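Local atomic coordinates of collagen adhesin (Enterococcus faecalis, PDB entry 2OKM), a protein that probably binds collagen at the cell surface of the bacterium, this chain being the collagen-binding subdomain of the longer adhesin. Residues F54-V59 with F102-T107. Sequence-based numbering, arbitrary orientation.
Sequences FTFDIV and FIVRYT
Thr55 and Arg105, then Asp57 and Ile103, form the two hydrogen-bonded pairs of an antiparallel match between strand 55-59 and residues 102-107 of strand 101-110. Thr55 N reaches Arg105 O at 3.0 Å, and Asp57 O takes the N-H of Ile103 at 2.9 Å; each bond has its return partner. Between and beyond them Phe56 faces Val104 and Ile58 faces Phe102 as non-hydrogen-bonded pairs, with the CA of Val104 and of Phe102 adding C-H...O contacts to Thr55 O and Asp57 O.

Thr55, Asp57 and Arg105 share their face with Ile103, whose CB lies beside that of Asp57. Arg105 runs extended from CG to NE, then bends at chi4 (75°), and its NH1 forms a salt bridge with Asp57 OD2, the N-H...O bond weak at 3.4 Å, the carboxylate and guanidinium nearly coplanar. Water 1 accepts from the same NH1 at 2.8 Å, donates to Ile103 O and hydrogen-bonds Thr55 OG1, tying both strands together.

Strand 101-110 lies between 55-59 and 19-26, and 64-68 flanks 55-59 on its other edge; this antiparallel sheet is one of two in the domain, consistent with the immunoglobulin-like beta-sandwich of such adhesins.

Phe56, Ile58, Phe102 and Val104 are buried on the other face. Val104 CG1 sits over one face of the Phe56 ring, offset toward the rim, in a CH-pi contact, and also meets the Phe54 ring edge at CD2 (3.7 Å). Phe102 CE1 touches Ile58 CG2, while Phe92 meets the Phe102 ring and Phe72 stacks on Phe56. At the Phe54 end of the pairing, Tyr106 CB stands over the centre of the Phe54 ring, 3.5 Å from its centroid. Tyr106 chi1 (68°) sets CG between the backbone N and carbonyl carbon. The two ring planes are 14° apart but slid, barely overlapping; the Tyr106 hydroxyl bonds Lys9 NZ.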
# COMPACT_ATOMS: atom_id res chain seq x y z
N PHE A 54 -6.19 -5.12 6.41
CA PHE A 54 -6.29 -4.26 5.23
C PHE A 54 -7.63 -3.61 4.91
O PHE A 54 -8.67 -4.26 4.95
CB PHE A 54 -5.86 -5.03 3.98
CG PHE A 54 -4.38 -5.30 3.90
CD1 PHE A 54 -3.78 -6.24 4.73
CD2 PHE A 54 -3.59 -4.61 2.99
CE1 PHE A 54 -2.41 -6.49 4.65
CE2 PHE A 54 -2.22 -4.85 2.90
CZ PHE A 54 -1.63 -5.80 3.74
N THR A 55 -7.59 -2.32 4.61
CA THR A 55 -8.79 -1.59 4.19
C THR A 55 -8.34 -0.73 3.01
O THR A 55 -7.18 -0.31 2.94
CB THR A 55 -9.42 -0.70 5.28
OG1 THR A 55 -8.54 0.37 5.63
CG2 THR A 55 -9.76 -1.52 6.52
N PHE A 56 -9.27 -0.48 2.10
CA PHE A 56 -8.97 0.30 0.91
C PHE A 56 -9.86 1.53 0.79
O PHE A 56 -11.08 1.43 0.74
CB PHE A 56 -9.11 -0.57 -0.35
CG PHE A 56 -8.15 -1.73 -0.39
CD1 PHE A 56 -8.35 -2.84 0.42
CD2 PHE A 56 -7.05 -1.69 -1.24
CE1 PHE A 56 -7.45 -3.91 0.38
CE2 PHE A 56 -6.14 -2.76 -1.28
CZ PHE A 56 -6.35 -3.87 -0.47
N ASP A 57 -9.21 2.69 0.74
CA ASP A 57 -9.84 4.01 0.63
C ASP A 57 -9.73 4.35 -0.85
O ASP A 57 -8.68 4.82 -1.31
CB ASP A 57 -9.02 4.99 1.49
CG ASP A 57 -9.56 6.40 1.48
OD1 ASP A 57 -10.46 6.71 0.67
OD2 ASP A 57 -9.06 7.20 2.30
N ILE A 58 -10.81 4.11 -1.60
CA ILE A 58 -10.83 4.30 -3.05
C ILE A 58 -11.62 5.53 -3.49
O ILE A 58 -12.80 5.66 -3.16
CB ILE A 58 -11.42 3.05 -3.72
CG1 ILE A 58 -10.77 1.80 -3.11
CG2 ILE A 58 -11.17 3.08 -5.23
CD1 ILE A 58 -11.31 0.50 -3.68
N VAL A 59 -10.97 6.40 -4.25
CA VAL A 59 -11.62 7.64 -4.68
C VAL A 59 -11.43 8.04 -6.14
O VAL A 59 -10.32 7.97 -6.67
CB VAL A 59 -11.12 8.83 -3.81
CG1 VAL A 59 -11.83 10.11 -4.22
CG2 VAL A 59 -11.36 8.55 -2.34
N PHE A 102 -5.97 5.11 -4.41
CA PHE A 102 -6.17 4.09 -3.39
C PHE A 102 -5.26 4.37 -2.21
O PHE A 102 -4.05 4.55 -2.39
CB PHE A 102 -5.78 2.70 -3.91
CG PHE A 102 -6.52 2.25 -5.14
CD1 PHE A 102 -7.59 1.37 -5.03
CD2 PHE A 102 -6.14 2.70 -6.40
CE1 PHE A 102 -8.27 0.93 -6.17
CE2 PHE A 102 -6.81 2.27 -7.55
CZ PHE A 102 -7.88 1.38 -7.43
N ILE A 103 -5.82 4.43 -1.01
CA ILE A 103 -4.98 4.56 0.17
C ILE A 103 -5.23 3.24 0.88
O ILE A 103 -6.34 2.96 1.34
CB ILE A 103 -5.37 5.75 1.07
CG1 ILE A 103 -5.01 7.06 0.36
CG2 ILE A 103 -4.61 5.66 2.40
CD1 ILE A 103 -5.40 8.30 1.12
N VAL A 104 -4.20 2.41 0.93
CA VAL A 104 -4.30 1.11 1.56
C VAL A 104 -3.77 1.22 2.97
O VAL A 104 -2.62 1.61 3.19
CB VAL A 104 -3.47 0.05 0.80
CG1 VAL A 104 -3.74 -1.34 1.37
CG2 VAL A 104 -3.81 0.09 -0.68
N ARG A 105 -4.62 0.89 3.94
CA ARG A 105 -4.24 0.94 5.34
C ARG A 105 -4.14 -0.47 5.89
O ARG A 105 -5.00 -1.31 5.63
CB ARG A 105 -5.29 1.71 6.15
CG ARG A 105 -5.35 3.22 5.90
CD ARG A 105 -6.43 3.86 6.75
NE ARG A 105 -6.40 5.32 6.71
CZ ARG A 105 -6.83 6.05 5.69
NH1 ARG A 105 -7.35 5.47 4.61
NH2 ARG A 105 -6.75 7.38 5.74
N TYR A 106 -3.08 -0.74 6.64
CA TYR A 106 -2.91 -2.03 7.28
C TYR A 106 -1.97 -1.84 8.45
O TYR A 106 -1.23 -0.85 8.52
CB TYR A 106 -2.37 -3.09 6.31
CG TYR A 106 -0.95 -2.88 5.83
CD1 TYR A 106 0.13 -3.41 6.54
CD2 TYR A 106 -0.70 -2.18 4.65
CE1 TYR A 106 1.44 -3.23 6.08
CE2 TYR A 106 0.61 -1.99 4.19
CZ TYR A 106 1.67 -2.52 4.91
OH TYR A 106 2.95 -2.35 4.46
N THR A 107 -2.00 -2.78 9.39
CA THR A 107 -1.13 -2.68 10.55
C THR A 107 -0.25 -3.89 10.71
O THR A 107 -0.48 -4.93 10.09
CB THR A 107 -1.94 -2.55 11.85
OG1 THR A 107 -2.88 -3.63 11.94
CG2 THR A 107 -2.69 -1.22 11.89
O HOH W 1 -7.86 2.79 3.87